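Local coordinates for protein putative uronate isomerase (Thermotoga maritima, PDB 4NAR) that may interconvert the enantiomers of lactate or a related hydroxy acid, as members of the lactate racemase family do, though its true substrate is not established, at residues Pro131-Arg136 / Ser172-Asp177; Leu221-Glu226 / Arg234-Asp239; Gln303-Ala308 / Ile376-Ile381. All blocks are in the same frame, centred on the assembly; numbering follows the deposited sequence.

How the interactions relate
The three contacts follow one another along the chain without nesting or crossing. Interaction 1 comes first, closing a 35-residue loop between strand 130-135 and the start of helix 173-186; within that loop runs strand 144-150. The same strand lies next to strand 217-227 in the large mixed sheet, where interaction 2 pairs the two arms of a tight hairpin, 217-227 and 231-240. Interaction 3 then spans 67 residues, rich in helix, to set strands 302-308 and 373-379 side by side in a separate parallel sheet. Centres are 26 Å apart for interactions 1 and 2, and 32 Å from either to interaction 3; interactions 1 and 3 lie on opposite sides of the chain's centre.

Interaction 1: Pro131-Arg136 / Ser172-Asp177; sequences PIKVNR and STEVVD
Lys133 reaches from strand 130-135 to Glu174 in the first turn of helix 173-186, and their side chains form a salt bridge with NZ 2.6 Å from OE2. The ammonium meets OE2 on its syn side, 17° out of the carboxylate plane. A bend in the glutamate chain at chi2 (91°) places CD where its two oxygens serve different partners. OE1 accepts from a water 3.0 Å away, which also donates to Pro131 O and accepts from Val175 N, tying strand backbone to helix backbone where Pro131 O and Val175 N lie too far apart for a direct bond. The Pro131 ring crosses the Glu174 side chain at about a right angle, its CG 3.9 Å from Glu174 CG.

A second direct link runs from Ser172 OG, which donates to Lys133 O over 2.9 Å, approaching with a C=O...donor angle of 123° and tilted from the carbonyl plane. OG also lies 3.4 Å from Lys133 CB. Ser172 occupies the N-cap position, yet its hydroxyl makes no capping bond; it is spent on the strand.

Further out, Ile132 points the other way, against Ala206, Met209 and Ile210 of helix 198-213, while the strand pairs with strand 107-113. Leu107 of that strand touches Ser172, and Phe109 touches Pro131.

The start of the helix is therefore joined to the strand edge by polar bonds and one bridging water more than by apolar packing, and the helix end together with the lysine would probably stabilise a negative charge on Glu174.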
ATOM      1  N   PRO A 131     -16.220   5.758 -12.649  1.00 22.15           N
ATOM      2  CA  PRO A 131     -16.191   7.095 -12.040  1.00 23.26           C
ATOM      3  C   PRO A 131     -14.989   7.247 -11.097  1.00 22.52           C
ATOM      4  O   PRO A 131     -14.616   6.290 -10.402  1.00 24.02           O
ATOM      5  CB  PRO A 131     -17.511   7.159 -11.258  1.00 18.40           C
ATOM      6  CG  PRO A 131     -17.855   5.698 -10.968  1.00 21.68           C
ATOM      7  CD  PRO A 131     -17.330   4.922 -12.149  1.00 20.72           C
ATOM      8  N   ILE A 132     -14.379   8.430 -11.101  1.00 20.47           N
ATOM      9  CA  ILE A 132     -13.273   8.733 -10.196  1.00 24.42           C
ATOM     10  C   ILE A 132     -13.750   9.672  -9.094  1.00 23.93           C
ATOM     11  O   ILE A 132     -14.110  10.825  -9.361  1.00 23.72           O
ATOM     12  CB  ILE A 132     -12.089   9.389 -10.950  1.00 26.87           C
ATOM     13  CG1 ILE A 132     -11.554   8.428 -12.011  1.00 36.06           C
ATOM     14  CG2 ILE A 132     -10.968   9.771 -10.000  1.00 12.92           C
ATOM     15  CD1 ILE A 132     -11.750   8.936 -13.414  1.00 40.05           C
ATOM     16  N   LYS A 133     -13.736   9.179  -7.860  1.00 22.12           N
ATOM     17  CA  LYS A 133     -14.199   9.961  -6.717  1.00 20.92           C
ATOM     18  C   LYS A 133     -13.152   9.977  -5.607  1.00 24.46           C
ATOM     19  O   LYS A 133     -12.708   8.910  -5.136  1.00 24.19           O
ATOM     20  CB  LYS A 133     -15.512   9.389  -6.180  1.00 21.94           C
ATOM     21  CG  LYS A 133     -16.612   9.288  -7.219  1.00 24.02           C
ATOM     22  CD  LYS A 133     -17.855   8.680  -6.607  1.00 31.99           C
ATOM     23  CE  LYS A 133     -18.828   8.213  -7.682  1.00 43.90           C
ATOM     24  NZ  LYS A 133     -19.525   6.968  -7.239  1.00 48.55           N
ATOM     25  N   VAL A 134     -12.763  11.181  -5.186  1.00 21.03           N
ATOM     26  CA  VAL A 134     -11.739  11.326  -4.164  1.00 19.87           C
ATOM     27  C   VAL A 134     -12.201  12.286  -3.066  1.00 21.87           C
ATOM     28  O   VAL A 134     -13.183  13.036  -3.263  1.00 12.56           O
ATOM     29  CB  VAL A 134     -10.411  11.803  -4.784  1.00 25.66           C
ATOM     30  CG1 VAL A 134      -9.842  10.704  -5.672  1.00 27.65           C
ATOM     31  CG2 VAL A 134     -10.629  13.086  -5.584  1.00 13.55           C
ATOM     32  N   ASN A 135     -11.511  12.241  -1.919  1.00 11.95           N
ATOM     33  CA  ASN A 135     -11.903  13.037  -0.759  1.00 16.62           C
ATOM     34  C   ASN A 135     -12.106  14.476  -1.186  1.00 21.37           C
ATOM     35  O   ASN A 135     -11.248  15.035  -1.899  1.00 20.93           O
ATOM     36  CB  ASN A 135     -10.841  13.006   0.345  1.00 15.22           C
ATOM     37  CG  ASN A 135     -11.409  13.432   1.689  1.00 16.00           C
ATOM     38  OD1 ASN A 135     -11.770  14.590   1.878  1.00 17.93           O
ATOM     39  ND2 ASN A 135     -11.525  12.481   2.619  1.00 15.81           N
ATOM     40  N   ARG A 136     -13.225  15.074  -0.779  1.00 20.24           N
ATOM     41  CA  ARG A 136     -13.567  16.407  -1.281  1.00 21.87           C
ATOM     42  C   ARG A 136     -12.629  17.483  -0.721  1.00 24.42           C
ATOM     43  O   ARG A 136     -12.559  18.594  -1.265  1.00 25.65           O
ATOM     44  CB  ARG A 136     -15.036  16.745  -1.025  1.00 18.55           C
ATOM     45  CG  ARG A 136     -15.472  16.495   0.401  1.00 21.24           C
ATOM     46  CD  ARG A 136     -16.898  16.976   0.609  1.00 32.65           C
ATOM     47  NE  ARG A 136     -16.975  17.831   1.794  1.00 49.36           N
ATOM     48  CZ  ARG A 136     -17.174  19.147   1.765  1.00 53.57           C
ATOM     49  NH1 ARG A 136     -17.347  19.778   0.607  1.00 50.02           N
ATOM     50  NH2 ARG A 136     -17.219  19.831   2.904  1.00 64.59           N
ATOM     51  N   SER A 172     -11.866   5.890  -3.690  1.00 18.58           N
ATOM     52  CA  SER A 172     -12.999   5.069  -3.333  1.00 11.77           C
ATOM     53  C   SER A 172     -13.108   3.830  -4.205  1.00 15.67           C
ATOM     54  O   SER A 172     -12.252   3.558  -5.061  1.00 20.38           O
ATOM     55  CB  SER A 172     -14.294   5.890  -3.371  1.00 19.61           C
ATOM     56  OG  SER A 172     -14.402   6.637  -4.573  1.00 25.59           O
ATOM     57  N   THR A 173     -14.213   3.126  -3.999  1.00 17.46           N
ATOM     58  CA  THR A 173     -14.392   1.748  -4.410  1.00 24.52           C
ATOM     59  C   THR A 173     -14.185   1.437  -5.888  1.00 23.81           C
ATOM     60  O   THR A 173     -13.455   0.503  -6.225  1.00 21.48           O
ATOM     61  CB  THR A 173     -15.787   1.275  -3.990  1.00 22.71           C
ATOM     62  OG1 THR A 173     -15.836   1.272  -2.562  1.00 41.95           O
ATOM     63  CG2 THR A 173     -16.063  -0.125  -4.497  1.00 30.52           C
ATOM     64  N   GLU A 174     -14.839   2.197  -6.760  1.00 22.46           N
ATOM     65  CA  GLU A 174     -14.892   1.814  -8.166  1.00 27.12           C
ATOM     66  C   GLU A 174     -13.512   1.801  -8.799  1.00 28.77           C
ATOM     67  O   GLU A 174     -13.103   0.775  -9.363  1.00 24.62           O
ATOM     68  CB  GLU A 174     -15.838   2.702  -8.978  1.00 22.15           C
ATOM     69  CG  GLU A 174     -17.239   2.814  -8.416  1.00 36.20           C
ATOM     70  CD  GLU A 174     -17.371   4.002  -7.461  1.00 51.64           C
ATOM     71  OE1 GLU A 174     -16.407   4.273  -6.675  1.00 45.19           O
ATOM     72  OE2 GLU A 174     -18.438   4.669  -7.507  1.00 53.92           O
ATOM     73  N   VAL A 175     -12.791   2.920  -8.701  1.00 15.03           N
ATOM     74  CA  VAL A 175     -11.493   3.000  -9.352  1.00 20.68           C
ATOM     75  C   VAL A 175     -10.471   2.054  -8.695  1.00 21.98           C
ATOM     76  O   VAL A 175      -9.605   1.481  -9.376  1.00 23.59           O
ATOM     77  CB  VAL A 175     -10.971   4.467  -9.407  1.00 30.50           C
ATOM     78  CG1 VAL A 175     -10.782   5.043  -7.976  1.00 24.76           C
ATOM     79  CG2 VAL A 175      -9.693   4.568 -10.250  1.00 15.27           C
ATOM     80  N   VAL A 176     -10.596   1.865  -7.383  1.00 17.86           N
ATOM     81  CA  VAL A 176      -9.668   1.015  -6.644  1.00 18.66           C
ATOM     82  C   VAL A 176      -9.897  -0.481  -6.963  1.00 23.02           C
ATOM     83  O   VAL A 176      -8.936  -1.256  -7.117  1.00 21.26           O
ATOM     84  CB  VAL A 176      -9.731   1.323  -5.124  1.00 19.28           C
ATOM     85  CG1 VAL A 176      -8.968   0.261  -4.300  1.00 12.46           C
ATOM     86  CG2 VAL A 176      -9.203   2.769  -4.848  1.00 10.93           C
ATOM     87  N   ASP A 177     -11.162  -0.880  -7.082  1.00 13.61           N
ATOM     88  CA  ASP A 177     -11.495  -2.241  -7.508  1.00 25.59           C
ATOM     89  C   ASP A 177     -10.858  -2.527  -8.868  1.00 33.26           C
ATOM     90  O   ASP A 177     -10.252  -3.596  -9.084  1.00 31.61           O
ATOM     91  CB  ASP A 177     -13.014  -2.427  -7.619  1.00 22.03           C
ATOM     92  CG  ASP A 177     -13.689  -2.676  -6.259  1.00 40.86           C
ATOM     93  OD1 ASP A 177     -13.094  -2.356  -5.192  1.00 46.20           O
ATOM     94  OD2 ASP A 177     -14.833  -3.193  -6.266  1.00 48.58           O
TER
HETATM   95  O   HOH W   1     -13.904   5.459  -7.716  1.00 29.13           O

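Interaction 2: Leu221-Glu226 / Arg234-Asp239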
ATOM      1  N   LEU A 221       6.242  14.870  -1.775  1.00 16.46           N
ATOM      2  CA  LEU A 221       7.423  14.693  -0.952  1.00 16.43           C
ATOM      3  C   LEU A 221       7.581  13.174  -0.846  1.00 17.43           C
ATOM      4  O   LEU A 221       6.989  12.529   0.027  1.00 18.49           O
ATOM      5  CB  LEU A 221       7.230  15.382   0.408  1.00 25.23           C
ATOM      6  CG  LEU A 221       6.940  16.892   0.311  1.00 20.93           C
ATOM      7  CD1 LEU A 221       5.457  17.197   0.144  1.00 26.21           C
ATOM      8  CD2 LEU A 221       7.498  17.666   1.502  1.00 17.28           C
ATOM      9  N   ASN A 222       8.338  12.615  -1.792  1.00 16.33           N
ATOM     10  CA  ASN A 222       8.414  11.176  -2.018  1.00 14.61           C
ATOM     11  C   ASN A 222       9.622  10.584  -1.266  1.00 16.97           C
ATOM     12  O   ASN A 222      10.784  10.801  -1.635  1.00 13.75           O
ATOM     13  CB  ASN A 222       8.506  10.908  -3.528  1.00 14.39           C
ATOM     14  CG  ASN A 222       8.180   9.457  -3.902  1.00 24.30           C
ATOM     15  OD1 ASN A 222       8.332   8.533  -3.086  1.00 27.91           O
ATOM     16  ND2 ASN A 222       7.720   9.255  -5.144  1.00 12.38           N
HETATM   17  N   MSE A 223       9.331   9.851  -0.198  1.00 17.64           N
HETATM   18  CA  MSE A 223      10.359   9.289   0.665  1.00 19.63           C
HETATM   19  C   MSE A 223      10.868   7.945   0.160  1.00 20.52           C
HETATM   20  O   MSE A 223      10.115   7.154  -0.423  1.00 19.26           O
HETATM   21  CB  MSE A 223       9.789   9.068   2.063  1.00 13.07           C
HETATM   22  CG  MSE A 223       9.424  10.337   2.830  1.00 13.22           C
HETATM   23 SE   MSE A 223       8.512   9.859   4.492  0.60 21.80          SE
HETATM   24  CE  MSE A 223       6.990   8.877   3.787  1.00 12.29           C
ATOM     25  N   VAL A 224      12.146   7.677   0.409  1.00 13.82           N
ATOM     26  CA  VAL A 224      12.692   6.329   0.260  1.00 16.58           C
ATOM     27  C   VAL A 224      13.536   6.027   1.509  1.00 19.97           C
ATOM     28  O   VAL A 224      14.261   6.903   2.013  1.00 24.96           O
ATOM     29  CB  VAL A 224      13.529   6.177  -1.037  1.00 14.36           C
ATOM     30  CG1 VAL A 224      13.919   4.725  -1.259  1.00 17.55           C
ATOM     31  CG2 VAL A 224      12.755   6.688  -2.240  1.00 17.31           C
ATOM     32  N   TYR A 225      13.441   4.802   2.018  1.00 20.40           N
ATOM     33  CA  TYR A 225      14.114   4.459   3.261  1.00 20.53           C
ATOM     34  C   TYR A 225      14.393   2.962   3.353  1.00 26.26           C
ATOM     35  O   TYR A 225      13.813   2.145   2.627  1.00 20.09           O
ATOM     36  CB  TYR A 225      13.263   4.872   4.463  1.00 16.98           C
ATOM     37  CG  TYR A 225      11.825   4.463   4.271  1.00 22.57           C
ATOM     38  CD1 TYR A 225      10.929   5.321   3.646  1.00 24.14           C
ATOM     39  CD2 TYR A 225      11.362   3.207   4.681  1.00 21.73           C
ATOM     40  CE1 TYR A 225       9.606   4.949   3.431  1.00 28.23           C
ATOM     41  CE2 TYR A 225      10.030   2.827   4.477  1.00 13.77           C
ATOM     42  CZ  TYR A 225       9.162   3.703   3.846  1.00 27.70           C
ATOM     43  OH  TYR A 225       7.840   3.362   3.627  1.00 27.17           O
ATOM     44  N   GLU A 226      15.291   2.617   4.269  1.00 26.00           N
ATOM     45  CA  GLU A 226      15.498   1.229   4.650  1.00 30.59           C
ATOM     46  C   GLU A 226      14.883   0.989   6.016  1.00 23.69           C
ATOM     47  O   GLU A 226      14.724   1.923   6.813  1.00 24.00           O
ATOM     48  CB  GLU A 226      16.983   0.898   4.703  1.00 30.84           C
ATOM     49  CG  GLU A 226      17.640   0.869   3.352  1.00 35.84           C
ATOM     50  CD  GLU A 226      19.107   1.226   3.438  1.00 48.48           C
ATOM     51  OE1 GLU A 226      19.571   1.596   4.547  1.00 55.87           O
ATOM     52  OE2 GLU A 226      19.793   1.139   2.395  1.00 54.99           O
ATOM     53  N   ARG A 234      16.678   7.605   3.399  1.00 22.81           N
ATOM     54  CA  ARG A 234      17.698   7.533   2.360  1.00 21.06           C
ATOM     55  C   ARG A 234      17.512   8.595   1.273  1.00 26.17           C
ATOM     56  O   ARG A 234      18.474   8.980   0.598  1.00 26.82           O
ATOM     57  CB  ARG A 234      17.688   6.137   1.746  1.00 16.86           C
ATOM     58  CG  ARG A 234      18.104   5.035   2.737  1.00 23.62           C
ATOM     59  CD  ARG A 234      19.592   5.176   3.186  1.00 28.38           C
ATOM     60  NE  ARG A 234      20.447   5.442   2.028  1.00 28.99           N
ATOM     61  CZ  ARG A 234      20.979   4.493   1.261  1.00 30.74           C
ATOM     62  NH1 ARG A 234      20.775   3.214   1.557  1.00 25.10           N
ATOM     63  NH2 ARG A 234      21.722   4.815   0.203  1.00 29.32           N
ATOM     64  N   ALA A 235      16.272   9.058   1.094  1.00 27.45           N
ATOM     65  CA  ALA A 235      15.984  10.102   0.108  1.00 22.63           C
ATOM     66  C   ALA A 235      14.612  10.719   0.312  1.00 21.28           C
ATOM     67  O   ALA A 235      13.669  10.043   0.728  1.00 18.55           O
ATOM     68  CB  ALA A 235      16.089   9.561  -1.317  1.00 16.16           C
ATOM     69  N   LEU A 236      14.519  12.006  -0.008  1.00 22.95           N
ATOM     70  CA  LEU A 236      13.260  12.732  -0.014  1.00 22.79           C
ATOM     71  C   LEU A 236      13.207  13.502  -1.333  1.00 23.00           C
ATOM     72  O   LEU A 236      13.917  14.502  -1.506  1.00 24.43           O
ATOM     73  CB  LEU A 236      13.201  13.706   1.172  1.00 25.73           C
ATOM     74  CG  LEU A 236      11.850  13.957   1.865  1.00 34.18           C
ATOM     75  CD1 LEU A 236      11.720  15.420   2.327  1.00 31.01           C
ATOM     76  CD2 LEU A 236      10.648  13.549   1.007  1.00 32.36           C
ATOM     77  N   TYR A 237      12.404  13.025  -2.280  1.00 21.86           N
ATOM     78  CA  TYR A 237      12.314  13.685  -3.576  1.00 17.12           C
ATOM     79  C   TYR A 237      11.118  14.636  -3.585  1.00 19.93           C
ATOM     80  O   TYR A 237       9.955  14.199  -3.588  1.00 25.59           O
ATOM     81  CB  TYR A 237      12.226  12.652  -4.698  1.00 18.71           C
ATOM     82  CG  TYR A 237      13.450  11.774  -4.780  1.00 24.93           C
ATOM     83  CD1 TYR A 237      14.726  12.316  -4.647  1.00 31.02           C
ATOM     84  CD2 TYR A 237      13.341  10.400  -4.976  1.00 22.42           C
ATOM     85  CE1 TYR A 237      15.867  11.515  -4.715  1.00 28.77           C
ATOM     86  CE2 TYR A 237      14.470   9.590  -5.041  1.00 20.71           C
ATOM     87  CZ  TYR A 237      15.735  10.155  -4.913  1.00 30.33           C
ATOM     88  OH  TYR A 237      16.873   9.366  -4.982  1.00 31.83           O
ATOM     89  N   ILE A 238      11.404  15.936  -3.579  1.00 16.43           N
ATOM     90  CA  ILE A 238      10.364  16.952  -3.498  1.00 15.49           C
ATOM     91  C   ILE A 238      10.092  17.533  -4.881  1.00 20.93           C
ATOM     92  O   ILE A 238      11.021  17.942  -5.572  1.00 24.23           O
ATOM     93  CB  ILE A 238      10.780  18.087  -2.540  1.00 16.11           C
ATOM     94  CG1 ILE A 238      11.205  17.505  -1.181  1.00 18.82           C
ATOM     95  CG2 ILE A 238       9.655  19.120  -2.405  1.00 15.16           C
ATOM     96  CD1 ILE A 238      11.432  18.543  -0.075  1.00 15.84           C
ATOM     97  N   ASP A 239       8.828  17.577  -5.290  1.00 20.30           N
ATOM     98  CA  ASP A 239       8.502  18.071  -6.614  1.00 14.61           C
ATOM     99  C   ASP A 239       7.078  18.610  -6.646  1.00 19.16           C
ATOM    100  O   ASP A 239       6.360  18.550  -5.640  1.00 29.24           O
ATOM    101  CB  ASP A 239       8.708  16.965  -7.642  1.00 21.95           C
ATOM    102  CG  ASP A 239       8.954  17.507  -9.042  1.00 24.22           C
ATOM    103  OD1 ASP A 239       8.536  18.667  -9.324  1.00 17.98           O
ATOM    104  OD2 ASP A 239       9.547  16.765  -9.864  1.00 28.96           O
TER
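Asn222 and Tyr237 exchange a pair of backbone hydrogen bonds across two antiparallel strands, Asn222 N to Tyr237 O at 2.9 Å and Tyr237 N to Asn222 O at 2.8 Å, both nearly straight. Val224 N donates in turn to Ala235 O. Two weaker CA-H...O contacts add to these, from Met223 CA to Ala235 O and from Leu236 CA to Asn222 O.

Regularity ends at Val224 O, which accepts from both Arg234 N and Ala235 N, at 2.9 and 3.1 Å. Two residues thus face one, a classic beta bulge near the turn of the hairpin formed by strands 217-227 and 231-240. The hairpin belongs to the seven-stranded mixed sheet, with strand 144-150 beyond one arm and strand 5-6 beyond the other.

Apolar contacts are divided between the two sheet faces. On one, Leu236 CD2 reaches across to Leu221 CB and to CG of Met223, a selenomethionine, at 3.9 Å each; the Met223 and Leu236 side chains lie side by side and point the same way. On the other, Val224 CB packs on Ala235 CB at 4.3 Å, with Leu255 of helix 241-259 against the alanine. The polar ends on this face look elsewhere: Tyr237 OH bonds Glu6, and Asn222 OD1 bonds Thr151.

Charge is concentrated beside the bulge, where Glu226 OE2 comes to the edge of the Arg234 guanidinium at NH1. Bends at chi2 and chi3 fold the arginine, and the carboxylate and guanidinium planes stand 72° apart. The 2.4 Å from OE2 to NH1 is implausibly short, leaving the exact placing doubtful. Arg234 NE bonds Gly7 O.

Interaction 3: Gln303-Ala308 / Ile376-Ile381; sequences QIIIYA and ILATSI
Ile306 N donates to Ile376 O over 2.8 Å at the tightly packed middle of this contact, and Ile306 O accepts from Ala378 N at 2.9 Å, so that both backbone groups of Ile306 are used by the other strand. Ile376 N adds a bond to Ile304 O, and Ala308 N one to Ala378 O. On one face Ile305 and Ile376 lie side by side, pointing the same way, with Ile305 CG1 4.0 Å from Ile376 CD1; Ile305 CG2 sits equally close to Ala378 CB. The opposite face holds Ile306 and Leu377, also aligned, with Ile306 CD1 3.9 Å from Leu377 CD2. Ala285 and Val282 of helix 282-285 cover these two.

This is the pairing of strands 302-308 and 373-379, which run parallel within a five-stranded parallel sheet. The connection between them includes helices 318-327, 332-341 and 347-357, making an alpha/beta arrangement with a beta-alpha-beta type of crossover. Strand 268-274 flanks the other edge of 302-308.

The more open side belongs to Gln303, Tyr307 and Ser380. Partly exposed Gln303 lays its extended chain obliquely across Ile376, whose CD1 is 3.8 Å from Gln303 CG and 3.7 Å from NE2. Near the C-terminal end of its strand, on the face of Ile305 and Ala378, partly exposed Tyr307 brings CD1 to 4.1 Å from Ala378 CB. Beyond the Ala308 N to Ala378 O bond the second chain turns away: Thr379 OG1, set between the backbone N and the carbonyl carbon (chi1 84°), accepts from Ile381 N in an ST turn. Ser380, within this turn, is exposed, its OG bonded to Ile311 O.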
ATOM      1  N   GLN A 303       6.670 -23.619   2.216  1.00 22.66           N
ATOM      2  CA  GLN A 303       5.755 -23.055   3.188  1.00 27.83           C
ATOM      3  C   GLN A 303       6.070 -21.595   3.450  1.00 29.89           C
ATOM      4  O   GLN A 303       7.206 -21.254   3.823  1.00 24.16           O
ATOM      5  CB  GLN A 303       5.850 -23.798   4.511  1.00 29.56           C
ATOM      6  CG  GLN A 303       5.302 -25.210   4.494  1.00 36.91           C
ATOM      7  CD  GLN A 303       5.610 -25.940   5.788  1.00 34.29           C
ATOM      8  OE1 GLN A 303       6.757 -25.960   6.240  1.00 45.97           O
ATOM      9  NE2 GLN A 303       4.588 -26.526   6.400  1.00 29.01           N
ATOM     10  N   ILE A 304       5.062 -20.742   3.258  1.00 23.58           N
ATOM     11  CA  ILE A 304       5.119 -19.388   3.782  1.00 20.73           C
ATOM     12  C   ILE A 304       4.307 -19.314   5.076  1.00 19.91           C
ATOM     13  O   ILE A 304       3.100 -19.595   5.083  1.00 19.45           O
ATOM     14  CB  ILE A 304       4.595 -18.354   2.782  1.00 19.35           C
ATOM     15  CG1 ILE A 304       5.315 -18.508   1.448  1.00 24.91           C
ATOM     16  CG2 ILE A 304       4.812 -16.952   3.333  1.00 19.83           C
ATOM     17  CD1 ILE A 304       4.976 -17.431   0.443  1.00 20.66           C
ATOM     18  N   ILE A 305       4.983 -18.945   6.161  1.00 16.55           N
ATOM     19  CA  ILE A 305       4.366 -18.814   7.471  1.00 20.04           C
ATOM     20  C   ILE A 305       4.321 -17.354   7.893  1.00 22.94           C
ATOM     21  O   ILE A 305       5.358 -16.720   8.136  1.00 28.75           O
ATOM     22  CB  ILE A 305       5.152 -19.611   8.535  1.00 25.02           C
ATOM     23  CG1 ILE A 305       5.118 -21.103   8.201  1.00 24.78           C
ATOM     24  CG2 ILE A 305       4.603 -19.341   9.934  1.00 20.57           C
ATOM     25  CD1 ILE A 305       6.336 -21.860   8.704  1.00 21.64           C
ATOM     26  N   ILE A 306       3.113 -16.825   7.998  1.00 24.11           N
ATOM     27  CA  ILE A 306       2.911 -15.448   8.395  1.00 23.88           C
ATOM     28  C   ILE A 306       2.787 -15.411   9.918  1.00 22.08           C
ATOM     29  O   ILE A 306       1.727 -15.708  10.498  1.00 21.05           O
ATOM     30  CB  ILE A 306       1.663 -14.877   7.699  1.00 27.62           C
ATOM     31  CG1 ILE A 306       1.928 -14.802   6.195  1.00 30.27           C
ATOM     32  CG2 ILE A 306       1.284 -13.498   8.267  1.00 17.45           C
ATOM     33  CD1 ILE A 306       0.684 -15.006   5.365  1.00 44.94           C
ATOM     34  N   TYR A 307       3.889 -15.068  10.572  1.00 22.78           N
ATOM     35  CA  TYR A 307       3.928 -15.129  12.019  1.00 22.09           C
ATOM     36  C   TYR A 307       3.548 -13.763  12.575  1.00 24.72           C
ATOM     37  O   TYR A 307       4.286 -12.783  12.408  1.00 23.56           O
ATOM     38  CB  TYR A 307       5.314 -15.595  12.478  1.00 23.91           C
ATOM     39  CG  TYR A 307       5.568 -15.540  13.969  1.00 24.77           C
ATOM     40  CD1 TYR A 307       4.704 -16.147  14.888  1.00 28.04           C
ATOM     41  CD2 TYR A 307       6.702 -14.909  14.457  1.00 25.38           C
ATOM     42  CE1 TYR A 307       4.969 -16.097  16.276  1.00 31.57           C
ATOM     43  CE2 TYR A 307       6.977 -14.856  15.820  1.00 28.89           C
ATOM     44  CZ  TYR A 307       6.117 -15.444  16.727  1.00 32.18           C
ATOM     45  OH  TYR A 307       6.436 -15.365  18.068  1.00 24.96           O
ATOM     46  N   ALA A 308       2.371 -13.713  13.205  1.00 26.43           N
ATOM     47  CA  ALA A 308       1.764 -12.478  13.681  1.00 22.27           C
ATOM     48  C   ALA A 308       0.759 -12.796  14.786  1.00 29.05           C
ATOM     49  O   ALA A 308      -0.463 -12.754  14.558  1.00 35.36           O
ATOM     50  CB  ALA A 308       1.083 -11.762  12.529  1.00 16.86           C
ATOM     51  N   ILE A 376       0.591 -20.260   5.580  1.00 22.70           N
ATOM     52  CA  ILE A 376       0.157 -20.616   6.923  1.00 20.78           C
ATOM     53  C   ILE A 376       0.026 -19.377   7.797  1.00 25.53           C
ATOM     54  O   ILE A 376       0.902 -18.509   7.801  1.00 23.27           O
ATOM     55  CB  ILE A 376       1.124 -21.640   7.547  1.00 27.00           C
ATOM     56  CG1 ILE A 376       1.082 -22.937   6.728  1.00 32.40           C
ATOM     57  CG2 ILE A 376       0.785 -21.914   9.022  1.00 23.06           C
ATOM     58  CD1 ILE A 376       2.467 -23.513   6.419  1.00 37.56           C
ATOM     59  N   LEU A 377      -1.090 -19.292   8.514  1.00 27.29           N
ATOM     60  CA  LEU A 377      -1.320 -18.211   9.452  1.00 18.93           C
ATOM     61  C   LEU A 377      -0.894 -18.649  10.855  1.00 23.26           C
ATOM     62  O   LEU A 377      -1.496 -19.564  11.446  1.00 26.39           O
ATOM     63  CB  LEU A 377      -2.795 -17.807   9.462  1.00 17.98           C
ATOM     64  CG  LEU A 377      -3.357 -17.080   8.234  1.00 28.01           C
ATOM     65  CD1 LEU A 377      -4.700 -16.359   8.550  1.00 15.31           C
ATOM     66  CD2 LEU A 377      -2.331 -16.104   7.668  1.00 18.80           C
ATOM     67  N   ALA A 378       0.153 -18.013  11.379  1.00 24.07           N
ATOM     68  CA  ALA A 378       0.550 -18.209  12.775  1.00 24.56           C
ATOM     69  C   ALA A 378       0.156 -16.966  13.577  1.00 24.73           C
ATOM     70  O   ALA A 378       0.996 -16.126  13.915  1.00 19.95           O
ATOM     71  CB  ALA A 378       2.048 -18.485  12.887  1.00 21.80           C
ATOM     72  N   THR A 379      -1.142 -16.855  13.852  1.00 24.10           N
ATOM     73  CA  THR A 379      -1.735 -15.656  14.426  1.00 16.69           C
ATOM     74  C   THR A 379      -2.721 -16.074  15.519  1.00 25.39           C
ATOM     75  O   THR A 379      -2.787 -17.254  15.874  1.00 23.99           O
ATOM     76  CB  THR A 379      -2.482 -14.833  13.337  1.00 28.75           C
ATOM     77  OG1 THR A 379      -3.809 -15.342  13.151  1.00 32.18           O
ATOM     78  CG2 THR A 379      -1.755 -14.880  11.992  1.00 24.77           C
ATOM     79  N   SER A 380      -3.487 -15.128  16.062  1.00 22.27           N
ATOM     80  CA  SER A 380      -4.491 -15.511  17.055  1.00 32.46           C
ATOM     81  C   SER A 380      -5.852 -15.794  16.414  1.00 33.14           C
ATOM     82  O   SER A 380      -6.872 -15.904  17.104  1.00 36.89           O
ATOM     83  CB  SER A 380      -4.590 -14.510  18.219  1.00 25.88           C
ATOM     84  OG  SER A 380      -4.757 -13.196  17.743  1.00 43.69           O
ATOM     85  N   ILE A 381      -5.848 -15.927  15.089  1.00 26.08           N
ATOM     86  CA  ILE A 381      -6.984 -16.499  14.374  1.00 25.11           C
ATOM     87  C   ILE A 381      -6.960 -18.020  14.604  1.00 26.67           C
ATOM     88  O   ILE A 381      -5.921 -18.672  14.376  1.00 28.47           O
ATOM     89  CB  ILE A 381      -6.913 -16.154  12.870  1.00 29.59           C
ATOM     90  CG1 ILE A 381      -6.977 -14.629  12.698  1.00 28.16           C
ATOM     91  CG2 ILE A 381      -8.025 -16.871  12.082  1.00 25.71           C
ATOM     92  CD1 ILE A 381      -6.637 -14.136  11.328  1.00 23.90           C
TER